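Local coordinates for protein ectonucleoside triphosphate diphosphohydrolase 4 (Homo sapiens, PDB 6WG5) that belongs to the GDA1/CD39 nucleoside phosphatase family, whose two-domain fold is related to that of the actin-like ATPases, at residues E350-F355 / K445-F450; G221-G226 / E451-G456; L395-D400 / T407-D412. All blocks are in the same frame, centred on the assembly; numbering follows the deposited sequence.

Contact 1 of 3, residues E350-F355 / K445-F450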
loop_
_atom_site.group_PDB
_atom_site.type_symbol
_atom_site.label_atom_id
_atom_site.label_comp_id
_atom_site.label_asym_id
_atom_site.label_seq_id
_atom_site.Cartn_x
_atom_site.Cartn_y
_atom_site.Cartn_z
ATOM N N GLU A 350 24.841 -8.295 -6.620
ATOM C CA GLU A 350 25.981 -7.456 -6.268
ATOM C C GLU A 350 26.032 -6.199 -7.122
ATOM O O GLU A 350 26.435 -5.137 -6.635
ATOM C CB GLU A 350 27.283 -8.244 -6.421
ATOM C CG GLU A 350 27.319 -9.545 -5.637
ATOM C CD GLU A 350 27.065 -9.342 -4.154
ATOM O OE1 GLU A 350 27.260 -8.209 -3.664
ATOM O OE2 GLU A 350 26.668 -10.315 -3.480
ATOM N N THR A 351 25.624 -6.295 -8.387
ATOM C CA THR A 351 25.725 -5.154 -9.290
ATOM C C THR A 351 24.745 -4.052 -8.906
ATOM O O THR A 351 25.072 -2.864 -9.008
ATOM C CB THR A 351 25.479 -5.605 -10.728
ATOM O OG1 THR A 351 26.333 -6.716 -11.032
ATOM C CG2 THR A 351 25.764 -4.475 -11.702
ATOM N N ILE A 352 23.538 -4.424 -8.465
ATOM C CA ILE A 352 22.487 -3.445 -8.203
ATOM C C ILE A 352 22.512 -2.921 -6.775
ATOM O O ILE A 352 21.707 -2.042 -6.438
ATOM C CB ILE A 352 21.100 -4.043 -8.521
ATOM C CG1 ILE A 352 20.808 -5.242 -7.611
ATOM C CG2 ILE A 352 21.030 -4.433 -9.997
ATOM C CD1 ILE A 352 19.478 -5.917 -7.879
ATOM N N GLN A 353 23.408 -3.428 -5.928
ATOM C CA GLN A 353 23.555 -2.915 -4.566
ATOM C C GLN A 353 23.610 -1.395 -4.497
ATOM O O GLN A 353 22.831 -0.806 -3.732
ATOM C CB GLN A 353 24.816 -3.518 -3.932
ATOM C CG GLN A 353 24.621 -4.896 -3.343
ATOM C CD GLN A 353 23.936 -4.855 -1.998
ATOM O OE1 GLN A 353 22.821 -5.347 -1.843
ATOM N NE2 GLN A 353 24.601 -4.261 -1.013
ATOM N N PRO A 354 24.481 -0.708 -5.240
ATOM C CA PRO A 354 24.580 0.754 -5.090
ATOM C C PRO A 354 23.261 1.485 -5.253
ATOM O O PRO A 354 23.073 2.551 -4.653
ATOM C CB PRO A 354 25.572 1.150 -6.194
ATOM C CG PRO A 354 26.362 -0.081 -6.462
ATOM C CD PRO A 354 25.431 -1.229 -6.237
ATOM N N PHE A 355 22.338 0.946 -6.046
ATOM C CA PHE A 355 21.117 1.665 -6.379
ATOM C C PHE A 355 20.109 1.690 -5.241
ATOM O O PHE A 355 19.123 2.430 -5.331
ATOM C CB PHE A 355 20.492 1.051 -7.632
ATOM C CG PHE A 355 21.371 1.158 -8.841
ATOM C CD1 PHE A 355 21.288 2.258 -9.678
ATOM C CD2 PHE A 355 22.305 0.177 -9.124
ATOM C CE1 PHE A 355 22.104 2.365 -10.784
ATOM C CE2 PHE A 355 23.125 0.281 -10.229
ATOM C CZ PHE A 355 23.025 1.377 -11.058
ATOM N N LYS A 445 14.256 -7.922 -11.436
ATOM C CA LYS A 445 13.296 -7.570 -10.397
ATOM C C LYS A 445 13.317 -8.561 -9.241
ATOM O O LYS A 445 13.126 -8.163 -8.088
ATOM C CB LYS A 445 11.898 -7.469 -10.999
ATOM C CG LYS A 445 11.687 -6.192 -11.804
ATOM C CD LYS A 445 10.589 -6.352 -12.834
ATOM C CE LYS A 445 9.424 -5.435 -12.557
ATOM N NZ LYS A 445 8.298 -5.705 -13.492
ATOM N N SER A 446 13.551 -9.845 -9.518
ATOM C CA SER A 446 13.662 -10.815 -8.433
ATOM C C SER A 446 14.875 -10.520 -7.559
ATOM O O SER A 446 14.804 -10.627 -6.329
ATOM C CB SER A 446 13.744 -12.232 -9.000
ATOM O OG SER A 446 14.914 -12.403 -9.776
ATOM N N ALA A 447 15.996 -10.141 -8.178
ATOM C CA ALA A 447 17.194 -9.802 -7.414
ATOM C C ALA A 447 17.015 -8.489 -6.666
ATOM O O ALA A 447 17.426 -8.365 -5.506
ATOM C CB ALA A 447 18.398 -9.719 -8.346
ATOM N N TRP A 448 16.418 -7.492 -7.319
ATOM C CA TRP A 448 16.117 -6.236 -6.645
ATOM C C TRP A 448 15.184 -6.470 -5.464
ATOM O O TRP A 448 15.408 -5.949 -4.365
ATOM C CB TRP A 448 15.504 -5.254 -7.644
ATOM C CG TRP A 448 15.147 -3.927 -7.057
ATOM C CD1 TRP A 448 13.891 -3.445 -6.828
ATOM C CD2 TRP A 448 16.054 -2.905 -6.628
ATOM N NE1 TRP A 448 13.960 -2.183 -6.286
ATOM C CE2 TRP A 448 15.275 -1.830 -6.151
ATOM C CE3 TRP A 448 17.447 -2.794 -6.601
ATOM C CZ2 TRP A 448 15.842 -0.662 -5.649
ATOM C CZ3 TRP A 448 18.009 -1.631 -6.106
ATOM C CH2 TRP A 448 17.208 -0.581 -5.635
ATOM N N MET A 449 14.135 -7.266 -5.671
ATOM C CA MET A 449 13.240 -7.626 -4.575
ATOM C C MET A 449 14.020 -8.244 -3.421
ATOM O O MET A 449 13.826 -7.881 -2.256
ATOM C CB MET A 449 12.173 -8.600 -5.080
ATOM C CG MET A 449 10.961 -8.733 -4.174
ATOM S SD MET A 449 10.374 -10.437 -4.034
ATOM C CE MET A 449 11.489 -11.062 -2.782
ATOM N N PHE A 450 14.916 -9.181 -3.735
ATOM C CA PHE A 450 15.656 -9.888 -2.697
ATOM C C PHE A 450 16.545 -8.938 -1.903
ATOM O O PHE A 450 16.641 -9.045 -0.675
ATOM C CB PHE A 450 16.490 -11.000 -3.330
ATOM C CG PHE A 450 17.236 -11.842 -2.335
ATOM C CD1 PHE A 450 16.663 -12.984 -1.807
ATOM C CD2 PHE A 450 18.514 -11.493 -1.932
ATOM C CE1 PHE A 450 17.347 -13.760 -0.891
ATOM C CE2 PHE A 450 19.202 -12.264 -1.016
ATOM C CZ PHE A 450 18.619 -13.401 -0.497
#
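Ile-352 and Phe-355 meet Ala-447 and Trp-448 in a small buried contact of about 186 Å². The apolar part centres on Ile-352. Its CG1 lies between the backbone N and the carbonyl carbon (chi1 63°), and chi2 is extended. This brings CD1 over the backbone of the facing helix, 3.5 Å from the N of Trp-448. The same methyl meets CB of Ala-447 at 4.0 Å and also CE3 on the six-membered ring of Trp-448 at 3.9 Å. Phe-355 gives mainly its CB, which lies 4.0 Å from CZ3 of Trp-448. Its ring turns from the tryptophan and makes a cation-pi contact with Arg-293.

The contact joins the C-terminal part of helix 345-352 and the residues after it to the middle of the long helix 436-456, within the actin-like fold of the family. Cys-348 of the shorter helix is in a disulfide with Cys-321, and Ile-352 also rests on that cysteine.

A second kind of contact is made by carbonyl groups at the edge of the indole. Trp-448 holds CG anti to its backbone N (chi1 180°), which sends the six-membered ring toward the turn 352-355. CZ3 of Trp-448 comes within 3.7 Å of the O of Ile-352. CH2 of Trp-448 lies 3.6 Å from the O of Phe-355. Both oxygens sit near the ring plane, and both also accept hydrogen bonds. Phe-355 N donates to Ile-352 O at 3.1 Å, and Arg-289 donates to Phe-355 O. At the other end of the indole, NE1 is bonded to the O of Phe-281.

Contact 2 of 3, residues G221-G226 / E451-G456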
loop_
_atom_site.group_PDB
_atom_site.type_symbol
_atom_site.label_atom_id
_atom_site.label_comp_id
_atom_site.label_asym_id
_atom_site.label_seq_id
_atom_site.Cartn_x
_atom_site.Cartn_y
_atom_site.Cartn_z
ATOM N N GLY A 221 2.506 -5.933 9.162
ATOM C CA GLY A 221 3.058 -4.885 8.334
ATOM C C GLY A 221 2.794 -5.141 6.866
ATOM O O GLY A 221 2.397 -6.232 6.457
ATOM N N ILE A 222 3.014 -4.108 6.058
ATOM C CA ILE A 222 2.794 -4.190 4.620
ATOM C C ILE A 222 4.054 -3.729 3.901
ATOM O O ILE A 222 4.626 -2.686 4.238
ATOM C CB ILE A 222 1.568 -3.369 4.172
ATOM C CG1 ILE A 222 1.623 -1.952 4.735
ATOM C CG2 ILE A 222 0.290 -4.066 4.616
ATOM C CD1 ILE A 222 0.466 -1.061 4.294
ATOM N N LEU A 223 4.495 -4.528 2.937
ATOM C CA LEU A 223 5.546 -4.168 1.998
ATOM C C LEU A 223 4.929 -4.098 0.610
ATOM O O LEU A 223 4.234 -5.031 0.192
ATOM C CB LEU A 223 6.681 -5.193 2.022
ATOM C CG LEU A 223 7.686 -5.077 3.161
ATOM C CD1 LEU A 223 8.275 -6.435 3.483
ATOM C CD2 LEU A 223 8.781 -4.102 2.773
ATOM N N ASP A 224 5.171 -2.998 -0.097
ATOM C CA ASP A 224 4.593 -2.805 -1.422
ATOM C C ASP A 224 5.656 -2.229 -2.341
ATOM O O ASP A 224 6.136 -1.114 -2.117
ATOM C CB ASP A 224 3.374 -1.880 -1.362
ATOM C CG ASP A 224 2.455 -2.050 -2.556
ATOM O OD1 ASP A 224 2.931 -2.502 -3.616
ATOM O OD2 ASP A 224 1.253 -1.732 -2.433
ATOM N N MET A 225 6.024 -2.986 -3.367
ATOM C CA MET A 225 6.977 -2.541 -4.375
ATOM C C MET A 225 6.225 -2.385 -5.689
ATOM O O MET A 225 5.852 -3.380 -6.323
ATOM C CB MET A 225 8.136 -3.529 -4.515
ATOM C CG MET A 225 9.151 -3.134 -5.581
ATOM S SD MET A 225 10.548 -4.266 -5.685
ATOM C CE MET A 225 11.390 -3.925 -4.144
ATOM N N GLY A 226 5.992 -1.142 -6.087
ATOM C CA GLY A 226 5.347 -0.839 -7.345
ATOM C C GLY A 226 6.348 -0.758 -8.472
ATOM O O GLY A 226 7.488 -1.221 -8.366
ATOM N N GLU A 451 17.205 -8.002 -2.589
ATOM C CA GLU A 451 18.157 -7.117 -1.928
ATOM C C GLU A 451 17.457 -6.017 -1.141
ATOM O O GLU A 451 17.849 -5.720 -0.009
ATOM C CB GLU A 451 19.107 -6.510 -2.960
ATOM C CG GLU A 451 20.136 -7.489 -3.494
ATOM C CD GLU A 451 21.105 -7.950 -2.424
ATOM O OE1 GLU A 451 21.285 -7.216 -1.432
ATOM O OE2 GLU A 451 21.682 -9.047 -2.565
ATOM N N VAL A 452 16.438 -5.386 -1.729
ATOM C CA VAL A 452 15.649 -4.399 -0.995
ATOM C C VAL A 452 15.152 -4.995 0.315
ATOM O O VAL A 452 15.182 -4.345 1.367
ATOM C CB VAL A 452 14.482 -3.901 -1.868
ATOM C CG1 VAL A 452 13.526 -3.021 -1.065
ATOM C CG2 VAL A 452 15.011 -3.143 -3.069
ATOM N N PHE A 453 14.700 -6.247 0.269
ATOM C CA PHE A 453 14.118 -6.883 1.446
ATOM C C PHE A 453 15.184 -7.197 2.489
ATOM O O PHE A 453 15.073 -6.781 3.648
ATOM C CB PHE A 453 13.379 -8.152 1.016
ATOM C CG PHE A 453 12.638 -8.844 2.128
ATOM C CD1 PHE A 453 11.591 -8.214 2.781
ATOM C CD2 PHE A 453 12.969 -10.137 2.495
ATOM C CE1 PHE A 453 10.902 -8.854 3.797
ATOM C CE2 PHE A 453 12.283 -10.784 3.508
ATOM C CZ PHE A 453 11.248 -10.142 4.158
ATOM N N HIS A 454 16.234 -7.920 2.096
ATOM C CA HIS A 454 17.173 -8.479 3.060
ATOM C C HIS A 454 18.320 -7.547 3.423
ATOM O O HIS A 454 18.942 -7.747 4.471
ATOM C CB HIS A 454 17.752 -9.792 2.530
ATOM C CG HIS A 454 16.776 -10.927 2.547
ATOM N ND1 HIS A 454 16.265 -11.447 3.717
ATOM C CD2 HIS A 454 16.217 -11.639 1.542
ATOM C CE1 HIS A 454 15.429 -12.429 3.430
ATOM N NE2 HIS A 454 15.385 -12.566 2.117
ATOM N N ARG A 455 18.628 -6.549 2.596
ATOM C CA ARG A 455 19.714 -5.630 2.919
ATOM C C ARG A 455 19.250 -4.182 2.867
ATOM O O ARG A 455 19.824 -3.319 3.539
ATOM C CB ARG A 455 20.902 -5.850 1.980
ATOM C CG ARG A 455 21.909 -6.848 2.537
ATOM C CD ARG A 455 23.259 -6.783 1.841
ATOM N NE ARG A 455 23.233 -7.386 0.513
ATOM C CZ ARG A 455 24.315 -7.797 -0.143
ATOM N NH1 ARG A 455 25.516 -7.680 0.408
ATOM N NH2 ARG A 455 24.197 -8.334 -1.350
ATOM N N GLY A 456 18.217 -3.899 2.082
ATOM C CA GLY A 456 17.597 -2.594 2.137
ATOM C C GLY A 456 16.918 -2.389 3.474
ATOM O O GLY A 456 17.249 -1.457 4.213
#
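Met-225 holds CG anti to its backbone N (chi1 179°), runs on extended, and bends only at chi3 (-69°), which turns its methyl CE toward Val-452. On the helix side, Phe-453 also has CG anti to its backbone N (chi1 -175°), and this swings the ring out to Leu-223. The two pairs attach helix 436-456 to one face of the mixed beta sheet, in the alpha/beta manner of the actin-like fold. Strand 221-225 is an inner strand, between the antiparallel strand 229-235 and the parallel strand 381-385. Leu-223 and Met-225 point to helix 436-456. Ile-222, the residue before Leu-223, lies on the other face and packs on helix 172-186.

The contact is apolar and buried. Met-225 and Val-452 approach tip to tip. CE of Met-225 is 3.8 Å from CB of Val-452 and 3.9 Å from its CG1, with CG2 also close. The methyl therefore sits against the whole branch point of the valine. Leu-223 and Phe-453 cross at about a right angle. CD1 of Leu-223 comes to the edge of the phenyl ring, near its plane, 3.6 Å from CE1 of Phe-453. Phe-453 also stacks on the ring of Phe-459.

Farther round the helix, Arg-455 and Glu-451 form a two-point salt bridge through NE and NH2. NE of Arg-455 bonds OE1 of Glu-451 at 2.8 Å on the syn lone pair. NH2 of Arg-455 reaches OE2 of Glu-451 at 2.9 Å, from the syn side but out of the carboxylate plane. Arg-349 makes a second salt bridge to OE2. The helix widens to a pi-type turn here: the O of Glu-451 accepts from N of Arg-455 and from N of Gly-456, each at 2.8 Å.

Contact 3 of 3, residues L395-D400 / T407-D412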
loop_
_atom_site.group_PDB
_atom_site.type_symbol
_atom_site.label_atom_id
_atom_site.label_comp_id
_atom_site.label_asym_id
_atom_site.label_seq_id
_atom_site.Cartn_x
_atom_site.Cartn_y
_atom_site.Cartn_z
ATOM N N LEU A 395 8.010 -17.946 -11.259
ATOM C CA LEU A 395 8.552 -18.918 -10.316
ATOM C C LEU A 395 7.461 -19.746 -9.647
ATOM O O LEU A 395 7.747 -20.846 -9.162
ATOM C CB LEU A 395 9.398 -18.209 -9.255
ATOM C CG LEU A 395 10.507 -17.307 -9.803
ATOM C CD1 LEU A 395 11.335 -16.712 -8.667
ATOM C CD2 LEU A 395 11.404 -18.062 -10.784
ATOM N N ARG A 396 6.227 -19.244 -9.605
ATOM C CA ARG A 396 5.073 -20.038 -9.181
ATOM C C ARG A 396 5.184 -20.465 -7.720
ATOM O O ARG A 396 4.837 -21.591 -7.355
ATOM C CB ARG A 396 4.896 -21.257 -10.086
ATOM C CG ARG A 396 4.582 -20.910 -11.528
ATOM C CD ARG A 396 3.167 -20.375 -11.671
ATOM N NE ARG A 396 2.448 -21.041 -12.754
ATOM C CZ ARG A 396 1.133 -20.977 -12.933
ATOM N NH1 ARG A 396 0.376 -20.278 -12.096
ATOM N NH2 ARG A 396 0.572 -21.620 -13.949
ATOM N N MET A 397 5.660 -19.560 -6.870
ATOM C CA MET A 397 5.754 -19.829 -5.440
ATOM C C MET A 397 5.302 -18.618 -4.638
ATOM O O MET A 397 5.918 -18.250 -3.632
ATOM C CB MET A 397 7.170 -20.242 -5.050
ATOM C CG MET A 397 8.264 -19.409 -5.677
ATOM S SD MET A 397 9.872 -19.824 -4.986
ATOM C CE MET A 397 10.007 -21.557 -5.426
ATOM N N GLY A 398 4.216 -17.985 -5.069
ATOM C CA GLY A 398 3.603 -16.951 -4.262
ATOM C C GLY A 398 3.115 -17.489 -2.931
ATOM O O GLY A 398 2.858 -18.683 -2.760
ATOM N N GLY A 399 2.989 -16.580 -1.967
ATOM C CA GLY A 399 2.559 -16.949 -0.633
ATOM C C GLY A 399 3.679 -16.848 0.381
ATOM O O GLY A 399 4.465 -15.896 0.348
ATOM N N ASP A 400 3.770 -17.823 1.281
ATOM C CA ASP A 400 4.800 -17.797 2.309
ATOM C C ASP A 400 6.182 -17.778 1.669
ATOM O O ASP A 400 6.535 -18.673 0.895
ATOM C CB ASP A 400 4.653 -19.002 3.237
ATOM C CG ASP A 400 3.389 -18.940 4.076
ATOM O OD1 ASP A 400 2.766 -17.858 4.140
ATOM O OD2 ASP A 400 3.025 -19.972 4.683
ATOM N N THR A 407 15.704 -18.106 -3.848
ATOM C CA THR A 407 16.974 -17.863 -4.527
ATOM C C THR A 407 17.309 -18.995 -5.487
ATOM O O THR A 407 17.830 -18.755 -6.581
ATOM C CB THR A 407 18.099 -17.683 -3.507
ATOM O OG1 THR A 407 18.119 -18.796 -2.605
ATOM C CG2 THR A 407 17.911 -16.391 -2.726
ATOM N N LYS A 408 17.019 -20.237 -5.096
ATOM C CA LYS A 408 17.272 -21.370 -5.980
ATOM C C LYS A 408 16.434 -21.267 -7.248
ATOM O O LYS A 408 16.961 -21.344 -8.364
ATOM C CB LYS A 408 16.980 -22.678 -5.245
ATOM C CG LYS A 408 17.285 -23.930 -6.046
ATOM C CD LYS A 408 17.046 -25.175 -5.209
ATOM C CE LYS A 408 17.416 -26.446 -5.958
ATOM N NZ LYS A 408 17.252 -27.655 -5.100
ATOM N N ALA A 409 15.120 -21.091 -7.094
ATOM C CA ALA A 409 14.250 -20.973 -8.258
ATOM C C ALA A 409 14.608 -19.748 -9.089
ATOM O O ALA A 409 14.616 -19.806 -10.323
ATOM C CB ALA A 409 12.789 -20.912 -7.814
ATOM N N ALA A 410 14.909 -18.628 -8.426
ATOM C CA ALA A 410 15.288 -17.419 -9.149
ATOM C C ALA A 410 16.581 -17.628 -9.924
ATOM O O ALA A 410 16.701 -17.192 -11.074
ATOM C CB ALA A 410 15.429 -16.246 -8.178
ATOM N N LYS A 411 17.560 -18.297 -9.309
ATOM C CA LYS A 411 18.810 -18.590 -10.001
ATOM C C LYS A 411 18.568 -19.462 -11.225
ATOM O O LYS A 411 19.136 -19.216 -12.295
ATOM C CB LYS A 411 19.795 -19.276 -9.052
ATOM C CG LYS A 411 21.023 -18.439 -8.727
ATOM C CD LYS A 411 22.036 -19.196 -7.871
ATOM C CE LYS A 411 21.716 -19.103 -6.385
ATOM N NZ LYS A 411 22.917 -19.371 -5.540
ATOM N N ASP A 412 17.722 -20.486 -11.088
ATOM C CA ASP A 412 17.494 -21.413 -12.191
ATOM C C ASP A 412 16.769 -20.733 -13.347
ATOM O O ASP A 412 17.071 -20.996 -14.516
ATOM C CB ASP A 412 16.708 -22.628 -11.697
ATOM C CG ASP A 412 17.528 -23.519 -10.779
ATOM O OD1 ASP A 412 18.775 -23.471 -10.858
ATOM O OD2 ASP A 412 16.927 -24.272 -9.981
#
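The backbone of 395-400, an irregular loop, comes nearest to helix 403-414 at Leu-395, whose CA is 6.4 Å from CA of Ala-409. Leu-395 sets its two methyls against two successive residues of that helix. CD2 of Leu-395 faces the peptide of Ala-409 and is 3.7 Å from its O. CD1 of Leu-395 touches the next residue, at 4.0 Å from CA of Ala-410 and 4.1 Å from its CB. The leucine thus meets helix backbone as much as side chains.

Met-397 adds a second touch. Its CG stands between the backbone N and the carbonyl carbon (chi1 44°). A bend at chi3 (61°) then presents CE to CB of Ala-409, 3.7 Å away. The positive phi of Arg-396 (64°) marks a turn between the two contact residues, and both still point to the helix.

The segment belongs to the loop that joins helix 386-392 to helix 403-414, and it packs back on the helix that follows. The helix offers alanines here, consistent with the close approach of the loop. The loop is also held by polar bonds. The backbone of Met-397 is bonded to Thr-391, N of Gly-398 to the carboxylate of Glu-392, and N of Gly-399 to the hydroxyl of Thr-468. Ala-410, the buried residue of the four, lies on Phe-345. Lys-411 forms a salt bridge with Asp-346 of helix 345-352, and the helix's last residue, Cys-414, is joined by a disulfide to Cys-443 in helix 436-456.

How the contacts relate
From the N terminus, the chain first meets contact 2 at strand 221-225, and this contact closes only at the end of helix 436-456. Between these two points lies contact 1, which opens at 350-355 and closes on the preceding six residues of the same helix. Contact 3 lies within contact 1 and closes a short loop between 395-400 and 407-412. The three loops nest and none cross. Contacts 1 and 2 tie helix 436-456 to helix 345-352 and to the sheet; contact 3 ties the loop after helix 386-392 to helix 403-414. Contacts 1 and 2 touch where Trp-448 CD1 packs 3.6 Å from Met-225 SD. Contacts 1 and 3 touch where Phe-450 packs on Thr-407.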